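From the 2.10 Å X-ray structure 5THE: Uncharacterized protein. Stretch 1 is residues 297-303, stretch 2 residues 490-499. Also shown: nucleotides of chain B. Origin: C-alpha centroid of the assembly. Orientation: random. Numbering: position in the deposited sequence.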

ATOM      1  N   GLN A 297       1.526  -5.153   8.005  1.00 24.92           N
ATOM      2  CA  GLN A 297       0.326  -4.378   8.293  1.00 26.47           C
ATOM      3  C   GLN A 297       0.700  -2.907   8.391  1.00 26.88           C
ATOM      4  O   GLN A 297       1.601  -2.543   9.160  1.00 26.29           O
ATOM      5  CB  GLN A 297      -0.306  -4.858   9.590  1.00 19.91           C
ATOM      6  CG  GLN A 297      -1.017  -6.191   9.454  1.00 25.32           C
ATOM      7  CD  GLN A 297      -2.384  -6.027   8.804  1.00 28.09           C
ATOM      8  OE1 GLN A 297      -2.976  -4.941   8.862  1.00 25.64           O
ATOM      9  NE2 GLN A 297      -2.889  -7.098   8.179  1.00 22.59           N
ATOM     10  N   PHE A 298       0.018  -2.072   7.610  1.00 22.63           N
ATOM     11  CA  PHE A 298       0.254  -0.628   7.579  1.00 24.25           C
ATOM     12  C   PHE A 298      -1.062   0.128   7.742  1.00 23.50           C
ATOM     13  O   PHE A 298      -1.560   0.736   6.787  1.00 21.57           O
ATOM     14  CB  PHE A 298       0.931  -0.200   6.275  1.00 20.85           C
ATOM     15  CG  PHE A 298       2.412  -0.424   6.252  1.00 28.93           C
ATOM     16  CD1 PHE A 298       2.933  -1.692   6.017  1.00 24.25           C
ATOM     17  CD2 PHE A 298       3.293   0.638   6.444  1.00 23.59           C
ATOM     18  CE1 PHE A 298       4.296  -1.902   5.988  1.00 26.86           C
ATOM     19  CE2 PHE A 298       4.677   0.427   6.410  1.00 23.04           C
ATOM     20  CZ  PHE A 298       5.173  -0.841   6.194  1.00 24.53           C
ATOM     21  N   PRO A 299      -1.648   0.128   8.937  1.00 24.31           N
ATOM     22  CA  PRO A 299      -2.801   1.006   9.167  1.00 21.52           C
ATOM     23  C   PRO A 299      -2.350   2.451   9.062  1.00 22.37           C
ATOM     24  O   PRO A 299      -1.166   2.767   9.185  1.00 22.61           O
ATOM     25  CB  PRO A 299      -3.275   0.660  10.583  1.00 19.88           C
ATOM     26  CG  PRO A 299      -2.099   0.013  11.256  1.00 24.86           C
ATOM     27  CD  PRO A 299      -1.223  -0.594  10.152  1.00 20.96           C
ATOM     28  N   GLY A 300      -3.315   3.333   8.805  1.00 25.00           N
ATOM     29  CA  GLY A 300      -2.991   4.720   8.544  1.00 24.44           C
ATOM     30  C   GLY A 300      -4.131   5.645   8.889  1.00 26.44           C
ATOM     31  O   GLY A 300      -5.227   5.225   9.262  1.00 26.27           O
ATOM     32  N   ASP A 301      -3.840   6.929   8.776  1.00 27.43           N
ATOM     33  CA  ASP A 301      -4.833   7.971   8.928  1.00 26.18           C
ATOM     34  C   ASP A 301      -4.767   8.886   7.719  1.00 24.65           C
ATOM     35  O   ASP A 301      -3.751   8.955   7.029  1.00 23.32           O
ATOM     36  CB  ASP A 301      -4.615   8.763  10.217  1.00 27.08           C
ATOM     37  CG  ASP A 301      -5.054   7.997  11.436  1.00 30.00           C
ATOM     38  OD1 ASP A 301      -6.235   7.590  11.482  1.00 30.51           O
ATOM     39  OD2 ASP A 301      -4.215   7.785  12.337  1.00 36.97           O
ATOM     40  N   TYR A 302      -5.870   9.584   7.458  1.00 24.90           N
ATOM     41  CA  TYR A 302      -5.904  10.615   6.432  1.00 24.20           C
ATOM     42  C   TYR A 302      -6.447  11.903   7.046  1.00 26.87           C
ATOM     43  O   TYR A 302      -7.082  11.888   8.100  1.00 23.07           O
ATOM     44  CB  TYR A 302      -6.773  10.204   5.227  1.00 23.35           C
ATOM     45  CG  TYR A 302      -8.169   9.852   5.649  1.00 27.04           C
ATOM     46  CD1 TYR A 302      -9.105  10.851   5.948  1.00 23.12           C
ATOM     47  CD2 TYR A 302      -8.554   8.528   5.780  1.00 23.19           C
ATOM     48  CE1 TYR A 302     -10.383  10.525   6.373  1.00 24.11           C
ATOM     49  CE2 TYR A 302      -9.824   8.197   6.199  1.00 25.13           C
ATOM     50  CZ  TYR A 302     -10.732   9.188   6.494  1.00 26.92           C
ATOM     51  OH  TYR A 302     -11.993   8.820   6.910  1.00 25.76           O
ATOM     52  N   MET A 303      -6.212  13.018   6.364  1.00 27.85           N
ATOM     53  CA  MET A 303      -6.821  14.275   6.766  1.00 31.50           C
ATOM     54  C   MET A 303      -6.964  15.166   5.542  1.00 28.33           C
ATOM     55  O   MET A 303      -6.264  15.000   4.538  1.00 28.25           O
ATOM     56  CB  MET A 303      -6.002  14.990   7.845  1.00 29.92           C
ATOM     57  CG  MET A 303      -4.615  15.365   7.376  1.00 33.26           C
ATOM     58  SD  MET A 303      -3.692  16.113   8.721  1.00 39.18           S
ATOM     59  CE  MET A 303      -2.147  16.403   7.924  1.00 36.61           C
ATOM     60  N   ALA A 490       6.338  -0.724  -0.481  1.00 23.55           N
ATOM     61  CA  ALA A 490       4.956  -0.933  -0.057  1.00 25.57           C
ATOM     62  C   ALA A 490       4.375   0.220   0.763  1.00 20.21           C
ATOM     63  O   ALA A 490       3.198   0.549   0.550  1.00 21.77           O
ATOM     64  CB  ALA A 490       4.862  -2.252   0.718  1.00 23.60           C
ATOM     65  N   PRO A 491       5.107   0.865   1.682  1.00 24.30           N
ATOM     66  CA  PRO A 491       4.512   2.004   2.406  1.00 25.59           C
ATOM     67  C   PRO A 491       3.995   3.089   1.491  1.00 28.01           C
ATOM     68  O   PRO A 491       2.965   3.698   1.793  1.00 26.08           O
ATOM     69  CB  PRO A 491       5.680   2.526   3.261  1.00 25.99           C
ATOM     70  CG  PRO A 491       6.597   1.380   3.386  1.00 38.11           C
ATOM     71  CD  PRO A 491       6.482   0.585   2.144  1.00 27.19           C
ATOM     72  N   VAL A 492       4.714   3.363   0.393  1.00 26.76           N
ATOM     73  CA  VAL A 492       4.297   4.396  -0.549  1.00 21.42           C
ATOM     74  C   VAL A 492       3.026   3.969  -1.260  1.00 22.38           C
ATOM     75  O   VAL A 492       2.050   4.720  -1.329  1.00 23.45           O
ATOM     76  CB  VAL A 492       5.426   4.695  -1.551  1.00 26.67           C
ATOM     77  CG1 VAL A 492       4.911   5.603  -2.704  1.00 23.62           C
ATOM     78  CG2 VAL A 492       6.605   5.324  -0.849  1.00 27.44           C
ATOM     79  N   TYR A 493       3.026   2.751  -1.793  1.00 24.40           N
ATOM     80  CA  TYR A 493       1.834   2.211  -2.433  1.00 25.23           C
ATOM     81  C   TYR A 493       0.644   2.243  -1.475  1.00 21.88           C
ATOM     82  O   TYR A 493      -0.450   2.686  -1.839  1.00 22.57           O
ATOM     83  CB  TYR A 493       2.133   0.783  -2.905  1.00 23.07           C
ATOM     84  CG  TYR A 493       1.596   0.390  -4.276  1.00 24.11           C
ATOM     85  CD1 TYR A 493       0.244   0.509  -4.584  1.00 30.88           C
ATOM     86  CD2 TYR A 493       2.445  -0.173  -5.243  1.00 23.63           C
ATOM     87  CE1 TYR A 493      -0.248   0.124  -5.843  1.00 32.43           C
ATOM     88  CE2 TYR A 493       1.977  -0.551  -6.491  1.00 20.22           C
ATOM     89  CZ  TYR A 493       0.628  -0.407  -6.790  1.00 30.59           C
ATOM     90  OH  TYR A 493       0.169  -0.790  -8.032  1.00 31.00           O
ATOM     91  N   TYR A 494       0.845   1.785  -0.238  1.00 17.05           N
ATOM     92  CA  TYR A 494      -0.228   1.827   0.759  1.00 18.33           C
ATOM     93  C   TYR A 494      -0.740   3.244   0.987  1.00 24.84           C
ATOM     94  O   TYR A 494      -1.953   3.460   1.107  1.00 23.62           O
ATOM     95  CB  TYR A 494       0.257   1.258   2.084  1.00 17.64           C
ATOM     96  CG  TYR A 494       0.542  -0.218   2.065  1.00 24.38           C
ATOM     97  CD1 TYR A 494      -0.193  -1.081   1.254  1.00 23.55           C
ATOM     98  CD2 TYR A 494       1.528  -0.756   2.880  1.00 21.27           C
ATOM     99  CE1 TYR A 494       0.057  -2.449   1.252  1.00 27.43           C
ATOM    100  CE2 TYR A 494       1.791  -2.124   2.884  1.00 22.27           C
ATOM    101  CZ  TYR A 494       1.056  -2.960   2.060  1.00 23.02           C
ATOM    102  OH  TYR A 494       1.312  -4.305   2.058  1.00 24.79           O
ATOM    103  N   ALA A 495       0.175   4.214   1.101  1.00 26.39           N
ATOM    104  CA  ALA A 495      -0.244   5.593   1.327  1.00 26.56           C
ATOM    105  C   ALA A 495      -1.026   6.126   0.139  1.00 20.18           C
ATOM    106  O   ALA A 495      -2.019   6.846   0.319  1.00 22.22           O
ATOM    107  CB  ALA A 495       0.969   6.483   1.614  1.00 25.39           C
ATOM    108  N   ASP A 496      -0.584   5.802  -1.086  1.00 22.65           N
ATOM    109  CA  ASP A 496      -1.339   6.209  -2.272  1.00 27.71           C
ATOM    110  C   ASP A 496      -2.758   5.672  -2.213  1.00 25.97           C
ATOM    111  O   ASP A 496      -3.721   6.402  -2.463  1.00 26.47           O
ATOM    112  CB  ASP A 496      -0.654   5.722  -3.553  1.00 22.94           C
ATOM    113  CG  ASP A 496       0.720   6.287  -3.725  1.00 28.37           C
ATOM    114  OD1 ASP A 496       1.031   7.321  -3.101  1.00 30.71           O
ATOM    115  OD2 ASP A 496       1.495   5.698  -4.498  1.00 25.87           O
ATOM    116  N   LEU A 497      -2.901   4.380  -1.889  1.00 21.34           N
ATOM    117  CA  LEU A 497      -4.219   3.752  -1.843  1.00 18.71           C
ATOM    118  C   LEU A 497      -5.099   4.355  -0.762  1.00 23.25           C
ATOM    119  O   LEU A 497      -6.317   4.429  -0.930  1.00 23.98           O
ATOM    120  CB  LEU A 497      -4.067   2.251  -1.607  1.00 18.00           C
ATOM    121  CG  LEU A 497      -3.315   1.564  -2.753  1.00 22.54           C
ATOM    122  CD1 LEU A 497      -3.063   0.107  -2.394  1.00 27.12           C
ATOM    123  CD2 LEU A 497      -4.151   1.672  -4.015  1.00 18.94           C
ATOM    124  N   LEU A 498      -4.515   4.754   0.368  1.00 21.08           N
ATOM    125  CA  LEU A 498      -5.335   5.338   1.418  1.00 21.92           C
ATOM    126  C   LEU A 498      -5.833   6.717   1.003  1.00 22.91           C
ATOM    127  O   LEU A 498      -6.993   7.067   1.259  1.00 25.69           O
ATOM    128  CB  LEU A 498      -4.549   5.397   2.729  1.00 19.96           C
ATOM    129  CG  LEU A 498      -5.252   6.090   3.903  1.00 25.58           C
ATOM    130  CD1 LEU A 498      -6.640   5.504   4.105  1.00 21.98           C
ATOM    131  CD2 LEU A 498      -4.398   5.956   5.198  1.00 19.75           C
ATOM    132  N   CYS A 499      -4.971   7.509   0.356  1.00 22.27           N
ATOM    133  CA  CYS A 499      -5.414   8.774  -0.228  1.00 24.25           C
ATOM    134  C   CYS A 499      -6.553   8.568  -1.209  1.00 26.03           C
ATOM    135  O   CYS A 499      -7.507   9.361  -1.247  1.00 27.07           O
ATOM    136  CB  CYS A 499      -4.262   9.456  -0.947  1.00 26.44           C
ATOM    137  SG  CYS A 499      -3.412  10.655   0.010  1.00 32.03           S
TER
ATOM    138  P     A B   5       2.924  -2.237 -10.023  1.00 21.39           P
ATOM    139  OP1   A B   5       4.171  -1.761  -9.360  1.00 22.60           O
ATOM    140  OP2   A B   5       1.636  -1.540  -9.819  1.00 24.23           O
ATOM    141  O5'   A B   5       3.251  -2.346 -11.568  1.00 20.46           O
ATOM    142  C5'   A B   5       4.414  -3.033 -11.998  1.00 21.89           C
ATOM    143  C4'   A B   5       4.321  -3.401 -13.455  1.00 20.39           C
ATOM    144  O4'   A B   5       3.209  -4.307 -13.656  1.00 25.65           O
ATOM    145  C3'   A B   5       4.041  -2.243 -14.399  1.00 15.95           C
ATOM    146  O3'   A B   5       5.231  -1.574 -14.750  1.00 19.56           O
ATOM    147  C2'   A B   5       3.357  -2.923 -15.579  1.00 23.58           C
ATOM    148  O2'   A B   5       4.314  -3.545 -16.420  1.00 26.98           O
ATOM    149  C1'   A B   5       2.575  -4.033 -14.882  1.00 26.39           C
ATOM    150  N9    A B   5       1.191  -3.637 -14.604  1.00 34.23           N
ATOM    151  C8    A B   5       0.689  -2.936 -13.535  1.00 29.59           C
ATOM    152  N7    A B   5      -0.610  -2.762 -13.613  1.00 36.78           N
ATOM    153  C5    A B   5      -0.960  -3.385 -14.804  1.00 43.74           C
ATOM    154  C6    A B   5      -2.191  -3.550 -15.445  1.00 58.18           C
ATOM    155  N6    A B   5      -3.325  -3.064 -14.938  1.00 58.55           N
ATOM    156  N1    A B   5      -2.192  -4.229 -16.624  1.00 70.29           N
ATOM    157  C2    A B   5      -1.028  -4.705 -17.111  1.00 67.86           C
ATOM    158  N3    A B   5       0.198  -4.613 -16.588  1.00 50.54           N
ATOM    159  C4    A B   5       0.143  -3.930 -15.431  1.00 40.70           C
ATOM    160  P     A B   4      -2.303  -3.970  -7.864  1.00 23.34           P
ATOM    161  OP1   A B   4      -2.323  -3.241  -6.568  1.00 26.22           O
ATOM    162  OP2   A B   4      -3.261  -3.672  -8.935  1.00 26.53           O
ATOM    163  O5'   A B   4      -0.833  -3.865  -8.463  1.00 25.45           O
ATOM    164  C5'   A B   4       0.252  -4.456  -7.773  1.00 22.47           C
ATOM    165  C4'   A B   4       1.124  -5.270  -8.687  1.00 19.97           C
ATOM    166  O4'   A B   4       0.377  -6.379  -9.237  1.00 23.30           O
ATOM    167  C3'   A B   4       1.673  -4.550  -9.902  1.00 21.09           C
ATOM    168  O3'   A B   4       2.796  -3.764  -9.561  1.00 22.41           O
ATOM    169  C2'   A B   4       1.985  -5.706 -10.845  1.00 24.34           C
ATOM    170  O2'   A B   4       3.183  -6.365 -10.446  1.00 25.47           O
ATOM    171  C1'   A B   4       0.810  -6.646 -10.547  1.00 27.65           C
ATOM    172  N9    A B   4      -0.332  -6.396 -11.434  1.00 32.26           N
ATOM    173  C8    A B   4      -1.225  -5.357 -11.352  1.00 35.12           C
ATOM    174  N7    A B   4      -2.152  -5.383 -12.277  1.00 36.67           N
ATOM    175  C5    A B   4      -1.844  -6.518 -13.005  1.00 37.94           C
ATOM    176  C6    A B   4      -2.471  -7.082 -14.108  1.00 44.42           C
ATOM    177  N6    A B   4      -3.554  -6.520 -14.655  1.00 48.21           N
ATOM    178  N1    A B   4      -1.938  -8.223 -14.605  1.00 54.27           N
ATOM    179  C2    A B   4      -0.845  -8.745 -14.008  1.00 56.16           C
ATOM    180  N3    A B   4      -0.164  -8.303 -12.946  1.00 43.10           N
ATOM    181  C4    A B   4      -0.726  -7.164 -12.502  1.00 41.80           C

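The contact between these stretches is apolar and is built around two side chains, Phe298 from the first stretch and Leu498 from the helix. Phe298 points toward the helix, and its ring lies against two residues spaced three apart, close to one helical turn. Phe298 CE2 comes within 3.7 Å of Pro491 CG, and Phe298 CD1 lies 3.4 Å from Tyr494 CE2. The two aromatic rings meet obliquely, with centroids 5.2 Å apart and planes at 42°, so the pair is neither a stack nor an edge-to-face arrangement; it is held by close van der Waals contact between carbon surfaces. A flat, wide phenyl ring suits this position because it can touch both neighbours at once, while the compact ring of Pro491 presents aliphatic carbon to it.

One turn beyond Tyr494, Leu498 takes over. Leu498 points its CA-to-CB bond toward the strand, and with chi1 t and chi2 p both methyl groups make contact with it. Leu498 CD2 lies 3.7 Å from Gly300 C and 3.6 Å from Asp301 O, covering the backbone, whereas Leu498 CD1 approaches Tyr302 CD2 at 4.0 Å, near the plane of the tyrosine ring and at its edge. Glycine fits the first of these places for a steric reason: an ideal CB on Gly300 would lie 2.8 Å from Leu498 CD2, a clash. The bare backbone therefore leaves room for the leucine methyl.

The backbone arrangement matches this sequence of contacts. Strand 300-303 and helix 490-499 run in broadly the same direction, with their axes at 45° and 9.1 Å apart at closest approach. By CA proximity Phe298, in the loop before the strand, lies nearest Pro491 (CA to CA 7.2 Å), and Tyr302 nearest Cys499 (CA to CA 6.9 Å), in a helix that runs on beyond this residue. The helix satisfies its own main chain through i to i+4 hydrogen bonds, such as Tyr494 N to Ala490 O at 2.8 Å and Leu498 N to Tyr494 O at 3.0 Å. No hydrogen bond joins the stretches, and 318 Å² is buried between them.

The polar side-chain groups find their partners outside this contact. Asp301 turns its CB away from the helix, and its carboxylate, like the hydroxyls of Tyr302 and Tyr494, is hydrogen-bonded elsewhere in the structure. These tyrosines thus offer ring carbon to the interface without leaving a hydroxyl unsatisfied. Tyr493, out of reach of the first stretch, meets the nucleic acid instead: Tyr493 OH donates a very short hydrogen bond of 2.4 Å to OP2 of A5 in chain B.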